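Local structure of BugD (Bordetella pertussis Tohama I, 2F5X) at residues Pro24-Gly29 with Thr174-Asn179; Gly28-Asn33 with Cys190-Asn195; Ile140-Ala145 with Val186-Asp191. The protein binds aspartic acid in the cleft between its two lobes and probably serves as a periplasmic receptor delivering it to a transporter. One frame throughout, in Å; residues are numbered along the deposited sequence.

Contact 1 of 3, residues Pro24-Gly29 with Thr174-Asn179; sequences PFAAGG and TAPAMN. With ASP (aspartic acid), chain D.
Thr174 N and a water both hold the alpha-carboxylate O of the bound aspartic acid: Thr174 N donates to it at 3.0 Å, and the water sits 2.7 Å from the same O atom. That water also lies 2.9 Å from Ala26 O and accepts from Ala175 N at 3.0 Å, so it ties the loop 24-29 to the start of helix 174-182 although no direct hydrogen bond joins the two. Direct contact is small and made by van der Waals touches. Ala26 CB meets Pro176 CD at 3.6 Å, while Ala175 CB points into the bend of the type II turn Ala26-Gly29, touching Ala27 O at 3.4 Å and the backbone of Gly28 and Gly29. The turn takes a positive phi of 91° at Gly28 and delivers Gly29 to the N-cap of helix 30-46. Before the turn in sequence, Phe25 carries CG anti to its carbonyl carbon (chi1 -64°), and the ligand CA lies over the centre of one ring face, 3.4 Å above the plane. His81 meets this ring as well. Thr174 also touches the ligand side chain, its CG2 3.6 Å from ligand OD1. The alpha-carboxylate is thus met by a backbone N-H at a helix start and by a water held from both segments, an arrangement consistent with a closed, ligand-bound cleft, in which the helix N-terminus may help to stabilise the negative charge.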
ATOM      1  N   PRO A  24      -7.585   6.010   1.119  1.00  8.49           N
ATOM      2  CA  PRO A  24      -7.112   7.119   0.269  1.00  8.19           C
ATOM      3  C   PRO A  24      -6.743   6.784  -1.184  1.00  8.54           C
ATOM      4  O   PRO A  24      -5.841   7.413  -1.750  1.00  8.66           O
ATOM      5  CB  PRO A  24      -5.879   7.622   1.031  1.00  7.89           C
ATOM      6  CG  PRO A  24      -6.142   7.174   2.480  1.00  8.00           C
ATOM      7  CD  PRO A  24      -6.645   5.750   2.226  1.00  8.36           C
ATOM      8  N   PHE A  25      -7.452   5.832  -1.787  1.00  8.39           N
ATOM      9  CA  PHE A  25      -7.185   5.401  -3.160  1.00  9.02           C
ATOM     10  C   PHE A  25      -8.453   4.942  -3.837  1.00  8.95           C
ATOM     11  O   PHE A  25      -9.451   4.638  -3.175  1.00  9.14           O
ATOM     12  CB  PHE A  25      -6.173   4.251  -3.177  1.00  8.63           C
ATOM     13  CG  PHE A  25      -4.820   4.642  -2.658  1.00  8.80           C
ATOM     14  CD1 PHE A  25      -3.942   5.379  -3.455  1.00  9.03           C
ATOM     15  CD2 PHE A  25      -4.434   4.300  -1.373  1.00  9.17           C
ATOM     16  CE1 PHE A  25      -2.702   5.767  -2.972  1.00  9.04           C
ATOM     17  CE2 PHE A  25      -3.186   4.678  -0.880  1.00  9.79           C
ATOM     18  CZ  PHE A  25      -2.315   5.408  -1.682  1.00  8.68           C
ATOM     19  N   ALA A  26      -8.395   4.873  -5.164  1.00  9.34           N
ATOM     20  CA  ALA A  26      -9.534   4.466  -5.972  1.00  9.71           C
ATOM     21  C   ALA A  26     -10.054   3.091  -5.574  1.00  9.81           C
ATOM     22  O   ALA A  26      -9.285   2.195  -5.208  1.00  9.29           O
ATOM     23  CB  ALA A  26      -9.139   4.477  -7.447  1.00  9.68           C
ATOM     24  N   ALA A  27     -11.372   2.938  -5.648  1.00 10.00           N
ATOM     25  CA  ALA A  27     -12.026   1.661  -5.389  1.00 10.82           C
ATOM     26  C   ALA A  27     -11.496   0.581  -6.331  1.00 10.65           C
ATOM     27  O   ALA A  27     -11.126   0.866  -7.476  1.00 11.30           O
ATOM     28  CB  ALA A  27     -13.522   1.823  -5.579  1.00 10.83           C
ATOM     29  N   GLY A  28     -11.461  -0.653  -5.842  1.00 10.61           N
ATOM     30  CA  GLY A  28     -11.103  -1.798  -6.661  1.00 10.22           C
ATOM     31  C   GLY A  28      -9.625  -2.151  -6.670  1.00 10.01           C
ATOM     32  O   GLY A  28      -9.223  -3.117  -7.325  1.00 10.53           O
ATOM     33  N   GLY A  29      -8.812  -1.359  -5.969  1.00  9.18           N
ATOM     34  CA  GLY A  29      -7.375  -1.586  -5.907  1.00  8.79           C
ATOM     35  C   GLY A  29      -6.964  -2.312  -4.633  1.00  8.38           C
ATOM     36  O   GLY A  29      -7.806  -2.833  -3.909  1.00  9.48           O
ATOM     37  N   THR A 174      -3.824   2.116  -7.861  1.00  8.27           N
ATOM     38  CA  THR A 174      -3.373   1.150  -8.876  1.00  8.46           C
ATOM     39  C   THR A 174      -4.492   0.357  -9.535  1.00  8.91           C
ATOM     40  O   THR A 174      -4.222  -0.404 -10.459  1.00  9.99           O
ATOM     41  CB  THR A 174      -2.279   0.201  -8.359  1.00  7.54           C
ATOM     42  OG1 THR A 174      -2.724  -0.408  -7.136  1.00  7.81           O
ATOM     43  CG2 THR A 174      -1.019   1.000  -7.996  1.00  7.60           C
ATOM     44  N   ALA A 175      -5.739   0.534  -9.096  1.00  9.50           N
ATOM     45  CA  ALA A 175      -6.855   0.009  -9.879  1.00  9.76           C
ATOM     46  C   ALA A 175      -6.955   0.710 -11.261  1.00  9.77           C
ATOM     47  O   ALA A 175      -6.906   0.027 -12.294  1.00 10.25           O
ATOM     48  CB  ALA A 175      -8.191   0.080  -9.094  1.00  9.96           C
ATOM     49  N   PRO A 176      -7.080   2.040 -11.317  1.00 10.14           N
ATOM     50  CA  PRO A 176      -7.043   2.726 -12.622  1.00 10.00           C
ATOM     51  C   PRO A 176      -5.719   2.518 -13.362  1.00  9.97           C
ATOM     52  O   PRO A 176      -5.725   2.415 -14.594  1.00  9.79           O
ATOM     53  CB  PRO A 176      -7.233   4.210 -12.273  1.00 10.60           C
ATOM     54  CG  PRO A 176      -7.047   4.325 -10.830  1.00 11.35           C
ATOM     55  CD  PRO A 176      -7.338   2.982 -10.216  1.00  9.80           C
ATOM     56  N   ALA A 177      -4.606   2.448 -12.634  1.00  9.03           N
ATOM     57  CA  ALA A 177      -3.318   2.187 -13.294  1.00  9.22           C
ATOM     58  C   ALA A 177      -3.333   0.818 -13.964  1.00  9.28           C
ATOM     59  O   ALA A 177      -2.911   0.683 -15.114  1.00  9.47           O
ATOM     60  CB  ALA A 177      -2.179   2.291 -12.313  1.00  9.18           C
HETATM   61  N   MSE A 178      -3.834  -0.188 -13.245  1.00  9.41           N
HETATM   62  CA  MSE A 178      -3.948  -1.545 -13.790  1.00  9.97           C
HETATM   63  C   MSE A 178      -4.818  -1.589 -15.045  1.00 10.75           C
HETATM   64  O   MSE A 178      -4.490  -2.301 -16.008  1.00 10.60           O
HETATM   65  CB  MSE A 178      -4.502  -2.521 -12.744  1.00 10.00           C
HETATM   66  CG  MSE A 178      -4.656  -3.951 -13.262  1.00 10.02           C
HETATM   67 SE   MSE A 178      -2.965  -4.823 -13.720  1.00 12.15          SE
HETATM   68  CE  MSE A 178      -2.413  -5.290 -11.860  1.00 10.11           C
ATOM     69  N   ASN A 179      -5.916  -0.831 -15.034  1.00 11.53           N
ATOM     70  CA  ASN A 179      -6.759  -0.701 -16.224  1.00 13.21           C
ATOM     71  C   ASN A 179      -5.918  -0.289 -17.432  1.00 12.84           C
ATOM     72  O   ASN A 179      -6.027  -0.882 -18.507  1.00 13.03           O
ATOM     73  CB  ASN A 179      -7.857   0.347 -16.009  1.00 14.51           C
ATOM     74  CG  ASN A 179      -8.964  -0.123 -15.087  1.00 19.20           C
ATOM     75  OD1 ASN A 179      -9.456   0.652 -14.248  1.00 24.29           O
ATOM     76  ND2 ASN A 179      -9.384  -1.382 -15.239  1.00 22.87           N
TER
HETATM   77  N   ASP D 901      -2.403   0.969  -2.234  1.00  7.83           N
HETATM   78  CA  ASP D 901      -2.799   1.886  -3.344  1.00  7.79           C
HETATM   79  C   ASP D 901      -4.207   1.595  -3.840  1.00  8.12           C
HETATM   80  O   ASP D 901      -4.553   1.922  -4.991  1.00  8.63           O
HETATM   81  CB  ASP D 901      -1.812   1.784  -4.500  1.00  7.59           C
HETATM   82  CG  ASP D 901      -0.442   2.293  -4.134  1.00  7.57           C
HETATM   83  OD1 ASP D 901       0.499   2.052  -4.926  1.00  7.40           O
HETATM   84  OD2 ASP D 901      -0.223   2.943  -3.080  1.00  8.41           O
HETATM   85  OXT ASP D 901      -4.986   1.024  -3.076  1.00  8.21           O
HETATM   86  O   HOH W   1      -6.747   1.736  -6.553  1.00 10.15           O

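Contact 2 of 3, residues Gly28-Asn33 with Cys190-Asn195; sequences GGPTDN and CDQTTN. With ASP (aspartic acid), chain D.
The first turn of helix 30-46 abuts the junction where strand 188-192 passes into helix 193-201, with Pro30 CA 4.6 Å from Asn195 CA. The Pro30 ring lies against this junction: Thr194 OG1, set between its own backbone N and carbonyl carbon (chi1 41°), comes within 3.1 Å of Pro30 CB, Asn195 CB lies against CD, and Gln192 OE1 lies near CG. One turn further, Asn33 ND2 donates to Thr194 O at 2.7 Å, the acceptor lying in the Asn33 amide plane; Gln198 also donates to this oxygen. Asn33 ND2 gives to a water that in turn links Gly28 O and Asn195 OD1. Asn195 is held in its turn, for its ND2 makes an almost straight bond of 2.7 Å to the syn lone pair of Asp191 OD2. On the ligand side, Thr31 N donates to the aspartic acid OXT at 3.1 Å. The ligand N is gripped by Thr31 OG1 at 2.9 Å and by Gln192 OE1 at 3.0 Å, one from each segment, and His239 also bonds Thr31 OG1. Uncharged oxygens from both segments therefore accept from the amino group, consistent with recognition of an amino acid.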
ATOM      1  N   GLY A  28     -11.461  -0.653  -5.842  1.00 10.61           N
ATOM      2  CA  GLY A  28     -11.103  -1.798  -6.661  1.00 10.22           C
ATOM      3  C   GLY A  28      -9.625  -2.151  -6.670  1.00 10.01           C
ATOM      4  O   GLY A  28      -9.223  -3.117  -7.325  1.00 10.53           O
ATOM      5  N   GLY A  29      -8.812  -1.359  -5.969  1.00  9.18           N
ATOM      6  CA  GLY A  29      -7.375  -1.586  -5.907  1.00  8.79           C
ATOM      7  C   GLY A  29      -6.964  -2.312  -4.633  1.00  8.38           C
ATOM      8  O   GLY A  29      -7.806  -2.833  -3.909  1.00  9.48           O
ATOM      9  N   PRO A  30      -5.665  -2.358  -4.369  1.00  7.97           N
ATOM     10  CA  PRO A  30      -5.123  -3.214  -3.300  1.00  8.00           C
ATOM     11  C   PRO A  30      -5.627  -2.838  -1.904  1.00  8.11           C
ATOM     12  O   PRO A  30      -6.079  -3.702  -1.157  1.00  8.76           O
ATOM     13  CB  PRO A  30      -3.608  -3.044  -3.435  1.00  7.54           C
ATOM     14  CG  PRO A  30      -3.397  -1.800  -4.278  1.00  7.50           C
ATOM     15  CD  PRO A  30      -4.619  -1.641  -5.119  1.00  7.48           C
ATOM     16  N   THR A  31      -5.560  -1.562  -1.553  1.00  7.92           N
ATOM     17  CA  THR A  31      -5.981  -1.144  -0.217  1.00  8.75           C
ATOM     18  C   THR A  31      -7.495  -1.265  -0.059  1.00  8.60           C
ATOM     19  O   THR A  31      -7.988  -1.622   1.010  1.00  8.33           O
ATOM     20  CB  THR A  31      -5.489   0.276   0.068  1.00  8.85           C
ATOM     21  OG1 THR A  31      -4.059   0.282   0.008  1.00 11.34           O
ATOM     22  CG2 THR A  31      -5.788   0.693   1.515  1.00  9.67           C
ATOM     23  N   ASP A  32      -8.228  -0.970  -1.128  1.00  8.81           N
ATOM     24  CA  ASP A  32      -9.681  -1.168  -1.124  1.00  9.07           C
ATOM     25  C   ASP A  32     -10.058  -2.638  -0.881  1.00  9.40           C
ATOM     26  O   ASP A  32     -11.017  -2.939  -0.156  1.00  9.06           O
ATOM     27  CB  ASP A  32     -10.275  -0.674  -2.449  1.00  9.62           C
ATOM     28  CG  ASP A  32     -11.783  -0.645  -2.427  1.00 10.41           C
ATOM     29  OD1 ASP A  32     -12.360   0.039  -1.541  1.00 11.71           O
ATOM     30  OD2 ASP A  32     -12.468  -1.289  -3.244  1.00 11.78           O
ATOM     31  N   ASN A  33      -9.301  -3.547  -1.493  1.00  9.69           N
ATOM     32  CA  ASN A  33      -9.530  -4.984  -1.321  1.00 10.33           C
ATOM     33  C   ASN A  33      -9.361  -5.385   0.144  1.00 10.03           C
ATOM     34  O   ASN A  33     -10.181  -6.125   0.687  1.00 10.41           O
ATOM     35  CB  ASN A  33      -8.590  -5.805  -2.210  1.00 10.91           C
ATOM     36  CG  ASN A  33      -8.957  -5.726  -3.693  1.00 12.35           C
ATOM     37  OD1 ASN A  33     -10.062  -5.321  -4.055  1.00 14.47           O
ATOM     38  ND2 ASN A  33      -8.030  -6.130  -4.552  1.00 14.00           N
ATOM     39  N   CYS A 190       5.165  -1.328 -10.416  1.00  9.28           N
ATOM     40  CA  CYS A 190       5.311  -2.130  -9.205  1.00  9.70           C
ATOM     41  C   CYS A 190       4.050  -1.967  -8.399  1.00  9.08           C
ATOM     42  O   CYS A 190       3.634  -0.843  -8.132  1.00  9.45           O
ATOM     43  CB  CYS A 190       6.492  -1.639  -8.376  1.00 10.68           C
ATOM     44  SG  CYS A 190       6.991  -2.728  -7.009  1.00 15.41           S
ATOM     45  N   ASP A 191       3.432  -3.077  -8.009  1.00  8.41           N
ATOM     46  CA  ASP A 191       2.101  -3.012  -7.377  1.00  8.10           C
ATOM     47  C   ASP A 191       1.957  -4.175  -6.382  1.00  8.38           C
ATOM     48  O   ASP A 191       2.719  -5.152  -6.439  1.00  8.68           O
ATOM     49  CB  ASP A 191       1.041  -2.994  -8.493  1.00  8.24           C
ATOM     50  CG  ASP A 191      -0.396  -2.796  -8.000  1.00  7.93           C
ATOM     51  OD1 ASP A 191      -0.665  -2.343  -6.857  1.00  7.81           O
ATOM     52  OD2 ASP A 191      -1.344  -3.045  -8.769  1.00  9.38           O
ATOM     53  N   GLN A 192       1.025  -4.045  -5.447  1.00  8.36           N
ATOM     54  CA  GLN A 192       0.858  -5.027  -4.370  1.00  7.69           C
ATOM     55  C   GLN A 192       0.144  -6.277  -4.843  1.00  8.14           C
ATOM     56  O   GLN A 192      -0.708  -6.193  -5.729  1.00  8.44           O
ATOM     57  CB  GLN A 192       0.081  -4.407  -3.225  1.00  7.69           C
ATOM     58  CG  GLN A 192       0.831  -3.262  -2.543  1.00  7.65           C
ATOM     59  CD  GLN A 192      -0.132  -2.362  -1.813  1.00  8.12           C
ATOM     60  OE1 GLN A 192      -0.442  -1.258  -2.277  1.00 11.76           O
ATOM     61  NE2 GLN A 192      -0.632  -2.834  -0.699  1.00  8.26           N
ATOM     62  N   THR A 193       0.490  -7.426  -4.252  1.00  8.33           N
ATOM     63  CA  THR A 193      -0.141  -8.703  -4.620  1.00  8.83           C
ATOM     64  C   THR A 193      -1.657  -8.743  -4.391  1.00  8.94           C
ATOM     65  O   THR A 193      -2.356  -9.522  -5.030  1.00  9.15           O
ATOM     66  CB  THR A 193       0.537  -9.902  -3.914  1.00  8.99           C
ATOM     67  OG1 THR A 193       0.494  -9.724  -2.489  1.00 10.06           O
ATOM     68  CG2 THR A 193       2.027  -9.959  -4.262  1.00  9.85           C
ATOM     69  N   THR A 194      -2.167  -7.899  -3.500  1.00  8.69           N
ATOM     70  CA  THR A 194      -3.619  -7.793  -3.297  1.00  8.66           C
ATOM     71  C   THR A 194      -4.309  -7.186  -4.516  1.00  9.18           C
ATOM     72  O   THR A 194      -5.544  -7.235  -4.622  1.00  9.95           O
ATOM     73  CB  THR A 194      -3.923  -6.917  -2.079  1.00  8.28           C
ATOM     74  OG1 THR A 194      -3.028  -5.800  -2.096  1.00  8.06           O
ATOM     75  CG2 THR A 194      -3.612  -7.664  -0.775  1.00  8.72           C
ATOM     76  N   ASN A 195      -3.524  -6.596  -5.422  1.00  9.25           N
ATOM     77  CA  ASN A 195      -4.055  -6.120  -6.703  1.00  9.87           C
ATOM     78  C   ASN A 195      -3.577  -6.902  -7.931  1.00 10.10           C
ATOM     79  O   ASN A 195      -4.279  -6.951  -8.962  1.00 11.09           O
ATOM     80  CB  ASN A 195      -3.770  -4.622  -6.892  1.00  9.10           C
ATOM     81  CG  ASN A 195      -4.654  -3.987  -7.958  1.00 10.49           C
ATOM     82  OD1 ASN A 195      -5.880  -4.151  -7.943  1.00 12.86           O
ATOM     83  ND2 ASN A 195      -4.037  -3.262  -8.888  1.00 10.67           N
TER
HETATM   84  N   ASP D 901      -2.403   0.969  -2.234  1.00  7.83           N
HETATM   85  CA  ASP D 901      -2.799   1.886  -3.344  1.00  7.79           C
HETATM   86  C   ASP D 901      -4.207   1.595  -3.840  1.00  8.12           C
HETATM   87  O   ASP D 901      -4.553   1.922  -4.991  1.00  8.63           O
HETATM   88  CB  ASP D 901      -1.812   1.784  -4.500  1.00  7.59           C
HETATM   89  CG  ASP D 901      -0.442   2.293  -4.134  1.00  7.57           C
HETATM   90  OD1 ASP D 901       0.499   2.052  -4.926  1.00  7.40           O
HETATM   91  OD2 ASP D 901      -0.223   2.943  -3.080  1.00  8.41           O
HETATM   92  OXT ASP D 901      -4.986   1.024  -3.076  1.00  8.21           O
HETATM   93  O   HOH W   2      -8.040  -5.806  -7.478  1.00 19.77           O

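Contact 3 of 3, residues Ile140-Ala145 with Val186-Asp191; sequences ISLANA and VDLMCD. With ASP (aspartic acid), chain D.
Ser141 OG stands between its backbone N and carbonyl carbon (chi1 57°), while Asp187 CG turns anti to its carbonyl carbon and beside its N (chi1 -58°); these torsions bring Ser141 and Asp187 side by side next to a parallel strand pair. Strands 141-144 and 188-192 are neighbours in one alpha/beta lobe. Strand 167-170 flanks 141-144 on its other edge, and beta-alpha-beta crossovers through helices 150-162 and 174-182 connect the three. Asp187 OD2 accepts from Ser141 N at 2.9 Å, approached from above the carboxylate plane, while OD1 is salt-bridged to Arg118. Asp187 N returns a bond to Ser141 O at 3.2 Å, and bonds weakly to Ser141 OG; Leu188 N also reaches that O, weakly. The segment axes come within 4.8 Å at 27°, with Leu142 bridged to Leu188. Ala143 N then donates to Leu188 O at 2.9 Å, nearly in line with its C=O bond, and Leu142 CA adds a CA-H...O contact to that oxygen. Leu142 CD1 packs on Leu188 CG at 4.1 Å, on the face that also meets Val159 and Leu158 of helix 150-162. The opposite face carries Ala143 CB, which touches Val186 CG2 at 3.7 Å and the selenium of selenomethionine Met189; this face is covered by helix 174-182. Beyond Ala143 a water takes over the pairing, 2.8 Å from Ala143 O and 3.0 Å from Cys190 N.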
ATOM      1  N   ILE A 140       9.686   3.908 -22.656  1.00 12.33           N
ATOM      2  CA  ILE A 140       8.991   3.174 -21.592  1.00 10.84           C
ATOM      3  C   ILE A 140       8.319   4.068 -20.555  1.00 10.44           C
ATOM      4  O   ILE A 140       8.931   5.010 -20.042  1.00 10.83           O
ATOM      5  CB  ILE A 140       9.953   2.174 -20.889  1.00 10.88           C
ATOM      6  CG1 ILE A 140      10.484   1.149 -21.908  1.00 10.61           C
ATOM      7  CG2 ILE A 140       9.233   1.461 -19.747  1.00 10.11           C
ATOM      8  CD1 ILE A 140      11.670   0.314 -21.410  1.00 11.48           C
ATOM      9  N   SER A 141       7.067   3.746 -20.228  1.00  9.87           N
ATOM     10  CA  SER A 141       6.332   4.473 -19.197  1.00  9.36           C
ATOM     11  C   SER A 141       6.142   3.624 -17.946  1.00  9.27           C
ATOM     12  O   SER A 141       5.850   2.419 -18.021  1.00  8.67           O
ATOM     13  CB  SER A 141       4.960   4.923 -19.721  1.00  9.96           C
ATOM     14  OG  SER A 141       4.210   3.815 -20.182  1.00 11.04           O
ATOM     15  N   LEU A 142       6.308   4.275 -16.800  1.00  8.36           N
ATOM     16  CA  LEU A 142       6.121   3.650 -15.505  1.00  8.32           C
ATOM     17  C   LEU A 142       4.873   4.252 -14.870  1.00  8.49           C
ATOM     18  O   LEU A 142       4.711   5.471 -14.868  1.00  9.60           O
ATOM     19  CB  LEU A 142       7.345   3.929 -14.624  1.00  8.53           C
ATOM     20  CG  LEU A 142       7.294   3.511 -13.152  1.00  9.42           C
ATOM     21  CD1 LEU A 142       7.373   1.995 -13.024  1.00  9.96           C
ATOM     22  CD2 LEU A 142       8.435   4.177 -12.391  1.00 12.12           C
ATOM     23  N   ALA A 143       3.995   3.398 -14.343  1.00  8.31           N
ATOM     24  CA  ALA A 143       2.795   3.861 -13.653  1.00  8.54           C
ATOM     25  C   ALA A 143       2.991   3.819 -12.145  1.00  9.06           C
ATOM     26  O   ALA A 143       3.633   2.906 -11.630  1.00  9.13           O
ATOM     27  CB  ALA A 143       1.599   2.984 -14.039  1.00  9.24           C
ATOM     28  N   ASN A 144       2.436   4.806 -11.440  1.00  8.48           N
ATOM     29  CA  ASN A 144       2.266   4.702  -9.985  1.00  8.29           C
ATOM     30  C   ASN A 144       0.965   5.381  -9.540  1.00  8.27           C
ATOM     31  O   ASN A 144       0.216   5.909 -10.369  1.00  7.51           O
ATOM     32  CB  ASN A 144       3.487   5.233  -9.212  1.00  8.70           C
ATOM     33  CG  ASN A 144       3.718   6.735  -9.398  1.00  8.93           C
ATOM     34  OD1 ASN A 144       2.778   7.513  -9.554  1.00  8.61           O
ATOM     35  ND2 ASN A 144       4.986   7.142  -9.366  1.00  9.72           N
ATOM     36  N   ALA A 145       0.699   5.357  -8.238  1.00  8.05           N
ATOM     37  CA  ALA A 145      -0.538   5.922  -7.706  1.00  7.90           C
ATOM     38  C   ALA A 145      -0.283   7.274  -7.014  1.00  8.35           C
ATOM     39  O   ALA A 145      -0.969   7.639  -6.049  1.00  7.90           O
ATOM     40  CB  ALA A 145      -1.239   4.910  -6.759  1.00  8.37           C
ATOM     41  N   VAL A 186       0.130   1.993 -20.624  1.00 12.99           N
ATOM     42  CA  VAL A 186       1.314   2.262 -19.814  1.00 11.81           C
ATOM     43  C   VAL A 186       2.082   0.932 -19.746  1.00 10.96           C
ATOM     44  O   VAL A 186       1.479  -0.134 -19.935  1.00 11.29           O
ATOM     45  CB  VAL A 186       0.922   2.843 -18.412  1.00 11.66           C
ATOM     46  CG1 VAL A 186       0.213   1.783 -17.545  1.00 10.66           C
ATOM     47  CG2 VAL A 186       2.138   3.416 -17.689  1.00 12.93           C
ATOM     48  N   ASP A 187       3.395   0.974 -19.511  1.00  9.44           N
ATOM     49  CA  ASP A 187       4.226  -0.212 -19.755  1.00  9.60           C
ATOM     50  C   ASP A 187       4.557  -1.054 -18.539  1.00  9.04           C
ATOM     51  O   ASP A 187       4.475  -2.274 -18.595  1.00  9.02           O
ATOM     52  CB  ASP A 187       5.538   0.163 -20.444  1.00  9.50           C
ATOM     53  CG  ASP A 187       5.330   0.873 -21.755  1.00 10.38           C
ATOM     54  OD1 ASP A 187       4.352   0.586 -22.473  1.00 14.22           O
ATOM     55  OD2 ASP A 187       6.112   1.743 -22.157  1.00 12.49           O
ATOM     56  N   LEU A 188       4.940  -0.394 -17.453  1.00  8.75           N
ATOM     57  CA  LEU A 188       5.624  -1.050 -16.336  1.00  9.01           C
ATOM     58  C   LEU A 188       5.062  -0.534 -15.019  1.00  9.23           C
ATOM     59  O   LEU A 188       4.719   0.640 -14.922  1.00  9.12           O
ATOM     60  CB  LEU A 188       7.113  -0.685 -16.443  1.00  9.38           C
ATOM     61  CG  LEU A 188       8.128  -1.225 -15.444  1.00 10.11           C
ATOM     62  CD1 LEU A 188       8.280  -2.746 -15.621  1.00 12.21           C
ATOM     63  CD2 LEU A 188       9.455  -0.503 -15.651  1.00 12.56           C
HETATM   64  N   MSE A 189       4.947  -1.406 -14.012  1.00  9.06           N
HETATM   65  CA  MSE A 189       4.453  -0.977 -12.702  1.00  9.47           C
HETATM   66  C   MSE A 189       4.945  -1.894 -11.597  1.00  9.38           C
HETATM   67  O   MSE A 189       5.104  -3.089 -11.805  1.00  9.33           O
HETATM   68  CB  MSE A 189       2.917  -1.008 -12.712  1.00  9.95           C
HETATM   69  CG  MSE A 189       2.259  -0.574 -11.426  1.00 11.75           C
HETATM   70 SE   MSE A 189       0.377  -0.186 -11.723  1.00 14.70          SE
HETATM   71  CE  MSE A 189      -0.414  -1.973 -11.878  1.00 13.69           C
ATOM     72  N   CYS A 190       5.165  -1.328 -10.416  1.00  9.28           N
ATOM     73  CA  CYS A 190       5.311  -2.130  -9.205  1.00  9.70           C
ATOM     74  C   CYS A 190       4.050  -1.967  -8.399  1.00  9.08           C
ATOM     75  O   CYS A 190       3.634  -0.843  -8.132  1.00  9.45           O
ATOM     76  CB  CYS A 190       6.492  -1.639  -8.376  1.00 10.68           C
ATOM     77  SG  CYS A 190       6.991  -2.728  -7.009  1.00 15.41           S
ATOM     78  N   ASP A 191       3.432  -3.077  -8.009  1.00  8.41           N
ATOM     79  CA  ASP A 191       2.101  -3.012  -7.377  1.00  8.10           C
ATOM     80  C   ASP A 191       1.957  -4.175  -6.382  1.00  8.38           C
ATOM     81  O   ASP A 191       2.719  -5.152  -6.439  1.00  8.68           O
ATOM     82  CB  ASP A 191       1.041  -2.994  -8.493  1.00  8.24           C
ATOM     83  CG  ASP A 191      -0.396  -2.796  -8.000  1.00  7.93           C
ATOM     84  OD1 ASP A 191      -0.665  -2.343  -6.857  1.00  7.81           O
ATOM     85  OD2 ASP A 191      -1.344  -3.045  -8.769  1.00  9.38           O
TER
HETATM   86  N   ASP D 901      -2.403   0.969  -2.234  1.00  7.83           N
HETATM   87  CA  ASP D 901      -2.799   1.886  -3.344  1.00  7.79           C
HETATM   88  C   ASP D 901      -4.207   1.595  -3.840  1.00  8.12           C
HETATM   89  O   ASP D 901      -4.553   1.922  -4.991  1.00  8.63           O
HETATM   90  CB  ASP D 901      -1.812   1.784  -4.500  1.00  7.59           C
HETATM   91  CG  ASP D 901      -0.442   2.293  -4.134  1.00  7.57           C
HETATM   92  OD1 ASP D 901       0.499   2.052  -4.926  1.00  7.40           O
HETATM   93  OD2 ASP D 901      -0.223   2.943  -3.080  1.00  8.41           O
HETATM   94  OXT ASP D 901      -4.986   1.024  -3.076  1.00  8.21           O
HETATM   95  O   HOH W   3       5.468   1.586  -9.936  1.00  9.53           O

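All three contacts touch the bound aspartic acid. Contacts 1 and 2 start from the same glycine loop and have centres about 7 Å apart; they are joined directly where Thr174 OG1 probably bonds to Asp191 OD1 at 2.8 Å. Contact 3 lies farther from the chain centre, within one lobe, its centre about 13 Å from that of contact 1 and about 14 Å from that of contact 2. It shares Cys190 and Asp191 with contact 2, so strand 188-192 runs from its pairing with strand 141-144 to the pocket at Gln192. Helix 174-182 lies on that sheet, with Ala177 CB 3.6 Å from Met189 SE, while Ala145, just past strand 141-144, brings its CB within 3.8 Å of the ligand CG.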